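Local coordinates for protein 3,4-dihydroxybenzoate decarboxylase (Enterobacter cloacae, PDB 5NY5) that catalyses the decarboxylation of 3,4-dihydroxybenzoate and, in reverse, the para-carboxylation of catechols with prenylated FMN, and binds manganese, at residues Ile42-Thr47 against Thr319-Gly324; Pro288-Tyr293 against Gly361-Gly366; Leu333-Ser338 against Val354-Ala359. All coordinates share one frame; numbering follows the deposited sequence.

Contact 1 (Ile42-Thr47 against Thr319-Gly324); sequences IGAGGT and TLVGPG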
loop_
_atom_site.group_PDB
_atom_site.type_symbol
_atom_site.label_atom_id
_atom_site.label_comp_id
_atom_site.label_asym_id
_atom_site.label_seq_id
_atom_site.Cartn_x
_atom_site.Cartn_y
_atom_site.Cartn_z
ATOM N N ILE A 42 -37.636 -23.787 -7.013
ATOM C CA ILE A 42 -38.003 -24.771 -6.003
ATOM C C ILE A 42 -36.791 -25.286 -5.232
ATOM O O ILE A 42 -36.823 -25.367 -4.005
ATOM C CB ILE A 42 -38.799 -25.924 -6.654
ATOM C CG1 ILE A 42 -40.198 -25.427 -7.035
ATOM C CG2 ILE A 42 -38.880 -27.122 -5.722
ATOM C CD1 ILE A 42 -40.999 -26.386 -7.867
ATOM N N GLY A 43 -35.707 -25.635 -5.921
ATOM C CA GLY A 43 -34.596 -26.239 -5.207
ATOM C C GLY A 43 -33.215 -26.146 -5.825
ATOM O O GLY A 43 -32.284 -26.800 -5.344
ATOM N N ALA A 44 -33.054 -25.342 -6.877
ATOM C CA ALA A 44 -31.748 -25.216 -7.519
ATOM C C ALA A 44 -30.699 -24.702 -6.537
ATOM O O ALA A 44 -29.654 -25.331 -6.337
ATOM C CB ALA A 44 -31.848 -24.298 -8.736
ATOM N N GLY A 45 -30.966 -23.560 -5.911
ATOM C CA GLY A 45 -30.077 -23.013 -4.908
ATOM C C GLY A 45 -28.713 -22.638 -5.470
ATOM O O GLY A 45 -28.536 -22.400 -6.665
ATOM N N GLY A 46 -27.737 -22.586 -4.569
ATOM C CA GLY A 46 -26.372 -22.305 -4.979
ATOM C C GLY A 46 -26.236 -20.925 -5.590
ATOM O O GLY A 46 -26.845 -19.951 -5.134
ATOM N N THR A 47 -25.432 -20.839 -6.646
ATOM C CA THR A 47 -25.147 -19.577 -7.312
ATOM C C THR A 47 -26.162 -19.235 -8.397
ATOM O O THR A 47 -25.927 -18.308 -9.175
ATOM C CB THR A 47 -23.736 -19.602 -7.906
ATOM O OG1 THR A 47 -23.633 -20.662 -8.863
ATOM C CG2 THR A 47 -22.711 -19.824 -6.812
ATOM N N THR A 319 -30.406 -36.006 -13.082
ATOM C CA THR A 319 -29.476 -34.958 -13.477
ATOM C C THR A 319 -29.550 -33.853 -12.429
ATOM O O THR A 319 -30.135 -34.034 -11.357
ATOM C CB THR A 319 -29.786 -34.457 -14.894
ATOM O OG1 THR A 319 -28.765 -33.545 -15.317
ATOM C CG2 THR A 319 -31.135 -33.758 -14.936
ATOM N N LEU A 320 -28.945 -32.706 -12.726
ATOM C CA LEU A 320 -28.959 -31.573 -11.815
ATOM C C LEU A 320 -29.448 -30.334 -12.550
ATOM O O LEU A 320 -29.573 -30.317 -13.777
ATOM C CB LEU A 320 -27.574 -31.325 -11.194
ATOM C CG LEU A 320 -26.323 -31.265 -12.080
ATOM C CD1 LEU A 320 -26.244 -29.983 -12.893
ATOM C CD2 LEU A 320 -25.072 -31.430 -11.234
ATOM N N VAL A 321 -29.719 -29.288 -11.776
ATOM C CA VAL A 321 -30.123 -27.987 -12.296
ATOM C C VAL A 321 -29.297 -26.923 -11.588
ATOM O O VAL A 321 -29.142 -26.967 -10.364
ATOM C CB VAL A 321 -31.628 -27.728 -12.091
ATOM C CG1 VAL A 321 -31.984 -26.302 -12.465
ATOM C CG2 VAL A 321 -32.455 -28.712 -12.906
ATOM N N GLY A 322 -28.763 -25.978 -12.352
ATOM C CA GLY A 322 -28.043 -24.870 -11.756
ATOM C C GLY A 322 -26.660 -24.577 -12.302
ATOM O O GLY A 322 -26.492 -23.631 -13.064
ATOM N N PRO A 323 -25.657 -25.389 -11.926
ATOM C CA PRO A 323 -25.729 -26.606 -11.110
ATOM C C PRO A 323 -26.006 -26.361 -9.632
ATOM O O PRO A 323 -26.230 -27.327 -8.910
ATOM C CB PRO A 323 -24.349 -27.231 -11.307
ATOM C CG PRO A 323 -23.460 -26.082 -11.548
ATOM C CD PRO A 323 -24.273 -25.097 -12.340
ATOM N N GLY A 324 -25.973 -25.105 -9.197
ATOM C CA GLY A 324 -26.550 -24.729 -7.917
ATOM C C GLY A 324 -25.970 -25.485 -6.747
ATOM O O GLY A 324 -24.805 -25.884 -6.752
HETATM O O HOH W 1 -23.412 -22.965 -6.032
HETATM O O HOH W 2 -25.238 -22.720 -10.359
#
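Gly46 and Gly324 bring two loops together backbone to backbone, with their CA atoms 3.8 Å apart. Neither segment forms a regular strand here, and the meeting is made largely by main-chain atoms. CA of Gly324 faces two successive carbonyls. It lies 3.5 Å from O of Ala44, in a CA-H...O contact with an angle of 141° at the hydrogen. It is also 3.3 Å from O of Gly45. Gly45, Gly46 and Gly324 all have positive phi, a conformation that favours glycine. Of the three, only at Gly46 and Gly324 would a CB run into the other loop.

Side chains add little. The methyl CB of Ala44 touches CG1 of Val321 at 4.2 Å, a loose apolar contact. CG1 stands anti to the backbone N of Val321 (chi1 172°). Val321 also packs on Ala36 and Tyr39 of helix 34-42. The peptide bond between Gly322 and Pro323 is cis. Pro323 points its CB away from the 42-47 loop, and its side chain touches Phe290.

Two waters complete the junction. Water 2 accepts from Gly324 N at 2.8 Å and donates to Thr47 OG1 at 3.0 Å. The same hydroxyl is hydrogen-bonded to O of Phe290. Water 1 joins Thr47 N to Gly324 O through two weak bonds.

Arg475 of a second subunit bonds to O of Thr47, and Phe478 of that subunit packs on Val321. The contact thus places a glycine-rich loop of the UbiD N-terminal region against the link that runs from strand 316-319 into helix 324-346. This is the long helix that connects the two large domains in UbiD-family decarboxylases.

Contact 2 (Pro288-Tyr293 against Gly361-Gly366); sequences PEFPGY and GGKFLG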
loop_
_atom_site.group_PDB
_atom_site.type_symbol
_atom_site.label_atom_id
_atom_site.label_comp_id
_atom_site.label_asym_id
_atom_site.label_seq_id
_atom_site.Cartn_x
_atom_site.Cartn_y
_atom_site.Cartn_z
ATOM N N PRO A 288 -24.577 -23.569 -18.090
ATOM C CA PRO A 288 -24.322 -22.835 -16.847
ATOM C C PRO A 288 -23.271 -23.553 -16.013
ATOM O O PRO A 288 -23.357 -24.759 -15.775
ATOM C CB PRO A 288 -25.688 -22.826 -16.153
ATOM C CG PRO A 288 -26.667 -22.978 -17.256
ATOM C CD PRO A 288 -26.011 -23.845 -18.285
ATOM N N GLU A 289 -22.268 -22.802 -15.575
ATOM C CA GLU A 289 -21.189 -23.342 -14.767
ATOM C C GLU A 289 -21.446 -23.072 -13.290
ATOM O O GLU A 289 -22.339 -22.310 -12.915
ATOM C CB GLU A 289 -19.845 -22.748 -15.199
ATOM C CG GLU A 289 -19.514 -22.948 -16.669
ATOM C CD GLU A 289 -19.249 -24.399 -17.024
ATOM O OE1 GLU A 289 -19.282 -24.729 -18.227
ATOM O OE2 GLU A 289 -19.003 -25.208 -16.106
ATOM N N PHE A 290 -20.638 -23.709 -12.444
ATOM C CA PHE A 290 -20.829 -23.559 -11.007
ATOM C C PHE A 290 -20.636 -22.134 -10.481
ATOM O O PHE A 290 -21.314 -21.793 -9.496
ATOM C CB PHE A 290 -19.923 -24.550 -10.254
ATOM C CG PHE A 290 -18.462 -24.198 -10.276
ATOM C CD1 PHE A 290 -17.912 -23.410 -9.281
ATOM C CD2 PHE A 290 -17.636 -24.672 -11.281
ATOM C CE1 PHE A 290 -16.572 -23.087 -9.293
ATOM C CE2 PHE A 290 -16.291 -24.352 -11.296
ATOM C CZ PHE A 290 -15.761 -23.559 -10.301
ATOM N N PRO A 291 -19.773 -21.273 -11.042
ATOM C CA PRO A 291 -19.710 -19.896 -10.524
ATOM C C PRO A 291 -20.988 -19.103 -10.738
ATOM O O PRO A 291 -21.198 -18.104 -10.039
ATOM C CB PRO A 291 -18.535 -19.280 -11.297
ATOM C CG PRO A 291 -17.728 -20.427 -11.735
ATOM C CD PRO A 291 -18.725 -21.488 -12.055
ATOM N N GLY A 292 -21.844 -19.505 -11.672
ATOM C CA GLY A 292 -23.107 -18.828 -11.904
ATOM C C GLY A 292 -23.267 -18.239 -13.287
ATOM O O GLY A 292 -24.289 -17.591 -13.550
ATOM N N TYR A 293 -22.314 -18.434 -14.189
ATOM C CA TYR A 293 -22.365 -17.875 -15.527
ATOM C C TYR A 293 -22.406 -19.006 -16.544
ATOM O O TYR A 293 -22.041 -20.146 -16.248
ATOM C CB TYR A 293 -21.158 -16.965 -15.789
ATOM C CG TYR A 293 -20.897 -15.972 -14.681
ATOM C CD1 TYR A 293 -21.467 -14.706 -14.707
ATOM C CD2 TYR A 293 -20.087 -16.303 -13.604
ATOM C CE1 TYR A 293 -21.234 -13.799 -13.694
ATOM C CE2 TYR A 293 -19.851 -15.404 -12.586
ATOM C CZ TYR A 293 -20.425 -14.153 -12.637
ATOM O OH TYR A 293 -20.189 -13.253 -11.624
ATOM N N GLY A 361 -19.599 -21.914 -5.059
ATOM C CA GLY A 361 -19.841 -23.170 -5.737
ATOM C C GLY A 361 -19.182 -24.364 -5.091
ATOM O O GLY A 361 -19.072 -25.415 -5.723
ATOM N N GLY A 362 -18.747 -24.235 -3.840
ATOM C CA GLY A 362 -17.972 -25.268 -3.192
ATOM C C GLY A 362 -16.499 -25.270 -3.533
ATOM O O GLY A 362 -15.787 -26.190 -3.116
ATOM N N LYS A 363 -16.016 -24.275 -4.269
ATOM C CA LYS A 363 -14.620 -24.256 -4.695
ATOM C C LYS A 363 -13.920 -22.927 -4.452
ATOM O O LYS A 363 -12.756 -22.922 -4.054
ATOM C CB LYS A 363 -14.526 -24.628 -6.188
ATOM C CG LYS A 363 -15.014 -26.033 -6.513
ATOM C CD LYS A 363 -15.199 -26.243 -8.008
ATOM C CE LYS A 363 -13.871 -26.392 -8.725
ATOM N NZ LYS A 363 -13.140 -27.614 -8.292
ATOM N N PHE A 364 -14.596 -21.800 -4.668
ATOM C CA PHE A 364 -13.913 -20.510 -4.687
ATOM C C PHE A 364 -13.775 -19.863 -3.314
ATOM O O PHE A 364 -12.791 -19.160 -3.072
ATOM C CB PHE A 364 -14.639 -19.541 -5.623
ATOM C CG PHE A 364 -14.509 -19.884 -7.079
ATOM C CD1 PHE A 364 -13.672 -20.902 -7.497
ATOM C CD2 PHE A 364 -15.221 -19.179 -8.034
ATOM C CE1 PHE A 364 -13.552 -21.215 -8.839
ATOM C CE2 PHE A 364 -15.104 -19.486 -9.375
ATOM C CZ PHE A 364 -14.266 -20.503 -9.778
ATOM N N LEU A 365 -14.728 -20.073 -2.411
ATOM C CA LEU A 365 -14.745 -19.399 -1.120
ATOM C C LEU A 365 -14.641 -20.419 0.002
ATOM O O LEU A 365 -15.434 -21.362 0.064
ATOM C CB LEU A 365 -16.015 -18.558 -0.958
ATOM C CG LEU A 365 -16.225 -17.873 0.392
ATOM C CD1 LEU A 365 -14.998 -17.081 0.793
ATOM C CD2 LEU A 365 -17.449 -16.967 0.344
ATOM N N GLY A 366 -13.669 -20.220 0.887
ATOM C CA GLY A 366 -13.483 -21.096 2.023
ATOM C C GLY A 366 -13.638 -20.382 3.348
ATOM O O GLY A 366 -13.037 -19.328 3.573
#
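The Phe290 ring has Lys363 CD over one face, 3.5 Å above the plane, and Pro291 CD over the opposite one, both offset toward the rim. CA of Gly361 sits at the ring edge, 4.0 Å from Phe290 CD1. Phe290 also turns its edge to the face of Phe364, in an offset edge-to-face pair. The centroids are 4.9 Å apart and the planes are at 65°. The closest atoms are the two CZ atoms, Phe290 CZ and Phe364 CZ, at 3.4 Å.

The CD methylene of Lys363 makes a CH-pi contact, 3.8 Å from the Phe290 centroid. A bend at chi3 (75°) places Lys363 CE 3.8 Å from Phe290 CZ. NZ makes a salt bridge to Glu394 and a hydrogen bond to Tyr392. Pro291 adds CG against CE2 of Phe364 at 3.7 Å.

Phe290 and Pro291 form the corner of a type I beta turn, closed by a bond from Gly292 N to Glu289 O. Glu289 itself makes a salt bridge to Arg171, a prenylated FMN-binding residue. The turn bridges strands 285-288 and 294-296. It meets the loop leading into strand 365-370, with His327 of helix 324-346 stacked on Phe290.

Contact 3 (Leu333-Ser338 against Val354-Ala359); sequences LPTEAS and VYAHTA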
loop_
_atom_site.group_PDB
_atom_site.type_symbol
_atom_site.label_atom_id
_atom_site.label_comp_id
_atom_site.label_asym_id
_atom_site.label_seq_id
_atom_site.Cartn_x
_atom_site.Cartn_y
_atom_site.Cartn_z
ATOM N N LEU A 333 -17.731 -30.944 -0.375
ATOM C CA LEU A 333 -17.342 -31.967 0.593
ATOM C C LEU A 333 -15.915 -32.452 0.385
ATOM O O LEU A 333 -15.180 -32.572 1.380
ATOM C CB LEU A 333 -18.348 -33.121 0.558
ATOM C CG LEU A 333 -19.718 -32.812 1.158
ATOM C CD1 LEU A 333 -20.654 -33.995 1.012
ATOM C CD2 LEU A 333 -19.573 -32.425 2.619
ATOM N N PRO A 334 -15.452 -32.741 -0.839
ATOM C CA PRO A 334 -14.017 -33.024 -1.003
ATOM C C PRO A 334 -13.136 -31.853 -0.611
ATOM O O PRO A 334 -12.075 -32.055 -0.009
ATOM C CB PRO A 334 -13.892 -33.350 -2.497
ATOM C CG PRO A 334 -15.243 -33.775 -2.909
ATOM C CD PRO A 334 -16.189 -32.952 -2.095
ATOM N N THR A 335 -13.553 -30.630 -0.939
ATOM C CA THR A 335 -12.760 -29.453 -0.598
ATOM C C THR A 335 -12.560 -29.347 0.907
ATOM O O THR A 335 -11.430 -29.208 1.386
ATOM C CB THR A 335 -13.437 -28.194 -1.137
ATOM O OG1 THR A 335 -13.670 -28.340 -2.543
ATOM C CG2 THR A 335 -12.561 -26.977 -0.898
ATOM N N GLU A 336 -13.650 -29.426 1.670
ATOM C CA GLU A 336 -13.551 -29.312 3.121
ATOM C C GLU A 336 -12.722 -30.441 3.714
ATOM O O GLU A 336 -11.923 -30.218 4.630
ATOM C CB GLU A 336 -14.947 -29.303 3.737
ATOM C CG GLU A 336 -15.837 -28.196 3.221
ATOM C CD GLU A 336 -17.287 -28.399 3.590
ATOM O OE1 GLU A 336 -17.575 -29.312 4.393
ATOM O OE2 GLU A 336 -18.142 -27.649 3.075
ATOM N N ALA A 337 -12.898 -31.659 3.202
ATOM C CA ALA A 337 -12.217 -32.813 3.779
ATOM C C ALA A 337 -10.705 -32.686 3.647
ATOM O O ALA A 337 -9.965 -32.887 4.617
ATOM C CB ALA A 337 -12.712 -34.096 3.115
ATOM N N SER A 338 -10.225 -32.349 2.449
ATOM C CA SER A 338 -8.786 -32.235 2.241
ATOM C C SER A 338 -8.206 -31.051 3.008
ATOM O O SER A 338 -7.092 -31.135 3.536
ATOM C CB SER A 338 -8.478 -32.121 0.749
ATOM O OG SER A 338 -9.183 -31.044 0.165
ATOM N N VAL A 354 -14.778 -26.321 8.675
ATOM C CA VAL A 354 -14.494 -25.612 7.434
ATOM C C VAL A 354 -15.694 -25.775 6.514
ATOM O O VAL A 354 -16.306 -26.842 6.453
ATOM C CB VAL A 354 -13.186 -26.118 6.781
ATOM C CG1 VAL A 354 -13.179 -27.632 6.699
ATOM C CG2 VAL A 354 -12.989 -25.507 5.400
ATOM N N TYR A 355 -16.042 -24.700 5.812
ATOM C CA TYR A 355 -17.185 -24.679 4.911
ATOM C C TYR A 355 -16.717 -24.192 3.550
ATOM O O TYR A 355 -16.196 -23.079 3.433
ATOM C CB TYR A 355 -18.301 -23.779 5.460
ATOM C CG TYR A 355 -19.526 -23.647 4.577
ATOM C CD1 TYR A 355 -19.851 -24.619 3.640
ATOM C CD2 TYR A 355 -20.361 -22.544 4.685
ATOM C CE1 TYR A 355 -20.964 -24.495 2.837
ATOM C CE2 TYR A 355 -21.481 -22.414 3.887
ATOM C CZ TYR A 355 -21.778 -23.393 2.965
ATOM O OH TYR A 355 -22.888 -23.266 2.166
ATOM N N ALA A 356 -16.888 -25.029 2.531
ATOM C CA ALA A 356 -16.687 -24.611 1.146
ATOM C C ALA A 356 -17.969 -23.918 0.714
ATOM O O ALA A 356 -18.885 -24.536 0.171
ATOM C CB ALA A 356 -16.348 -25.801 0.256
ATOM N N HIS A 357 -18.024 -22.611 0.963
ATOM C CA HIS A 357 -19.276 -21.871 0.906
ATOM C C HIS A 357 -19.967 -22.037 -0.441
ATOM O O HIS A 357 -19.322 -22.077 -1.492
ATOM C CB HIS A 357 -19.022 -20.393 1.186
ATOM C CG HIS A 357 -20.241 -19.645 1.623
ATOM N ND1 HIS A 357 -21.300 -19.391 0.780
ATOM C CD2 HIS A 357 -20.570 -19.099 2.816
ATOM C CE1 HIS A 357 -22.230 -18.721 1.435
ATOM N NE2 HIS A 357 -21.811 -18.530 2.672
ATOM N N THR A 358 -21.297 -22.136 -0.398
ATOM C CA THR A 358 -22.080 -22.344 -1.608
ATOM C C THR A 358 -22.025 -21.145 -2.543
ATOM O O THR A 358 -22.293 -21.295 -3.739
ATOM C CB THR A 358 -23.533 -22.668 -1.243
ATOM O OG1 THR A 358 -24.286 -22.925 -2.433
ATOM C CG2 THR A 358 -24.166 -21.513 -0.492
ATOM N N ALA A 359 -21.683 -19.962 -2.031
ATOM C CA ALA A 359 -21.499 -18.809 -2.902
ATOM C C ALA A 359 -20.277 -18.965 -3.792
ATOM O O ALA A 359 -20.216 -18.346 -4.859
ATOM C CB ALA A 359 -21.389 -17.532 -2.074
#
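A buried glutamate on a helix, Glu336, reaches across to grip the backbone of a strand. Its OE2 accepts a hydrogen bond from Ala356 N at 3.0 Å, nearly straight, with an N-H...O angle of 166°. The setting is the alpha/beta C-terminal domain: helix 324-346 packs on strand 351-356, an edge strand, within this chain, of its mixed sheet. The axes of helix 333-338 and strand 354-356 approach to 7.4 Å and run roughly antiparallel, at 149°.

CG of Glu336 is anti to the carbonyl carbon, and the chain is extended beyond it towards the strand. Ala356 N meets OE2 on its anti side, 28° out of the carboxylate plane. OE2 also makes a salt bridge to Arg79, which probably favours the charged form of this acid.

Apolar contacts flank the bond. CB of Glu336 lies 3.8 Å from CG1 of Val354, and Thr335 CB rests on Ala356 CB at 4.0 Å. Thr335 OG1 has the carbonyl oxygens of Ala331, in the preceding turn, and Gly362 as partners for its one proton. OE2 of Glu336 sits in the plane of the Tyr355 ring at its edge, 3.5 Å from CD1.

In the fold
The three contacts each lie about 11 Å from the centre of the chain, where its N-terminal, Rift-related and C-terminal parts converge. The centre of contact 2 is about 12 Å from those of contacts 1 and 3, which are about 17 Å apart. Helix 324-346 runs through the group: its start lies beside contact 1, its His327 stacks in contact 2, and its 333-338 part is one side of contact 3. Contacts 1 and 2 alternate along the chain, whereas contact 3 is nested inside the loop closed by contact 2. Contacts 2 and 3 share the sheet containing neighbouring strands 351-356 and 365-370. All three also touch the second subunit, so the meeting of the domain parts lies close to a subunit interface.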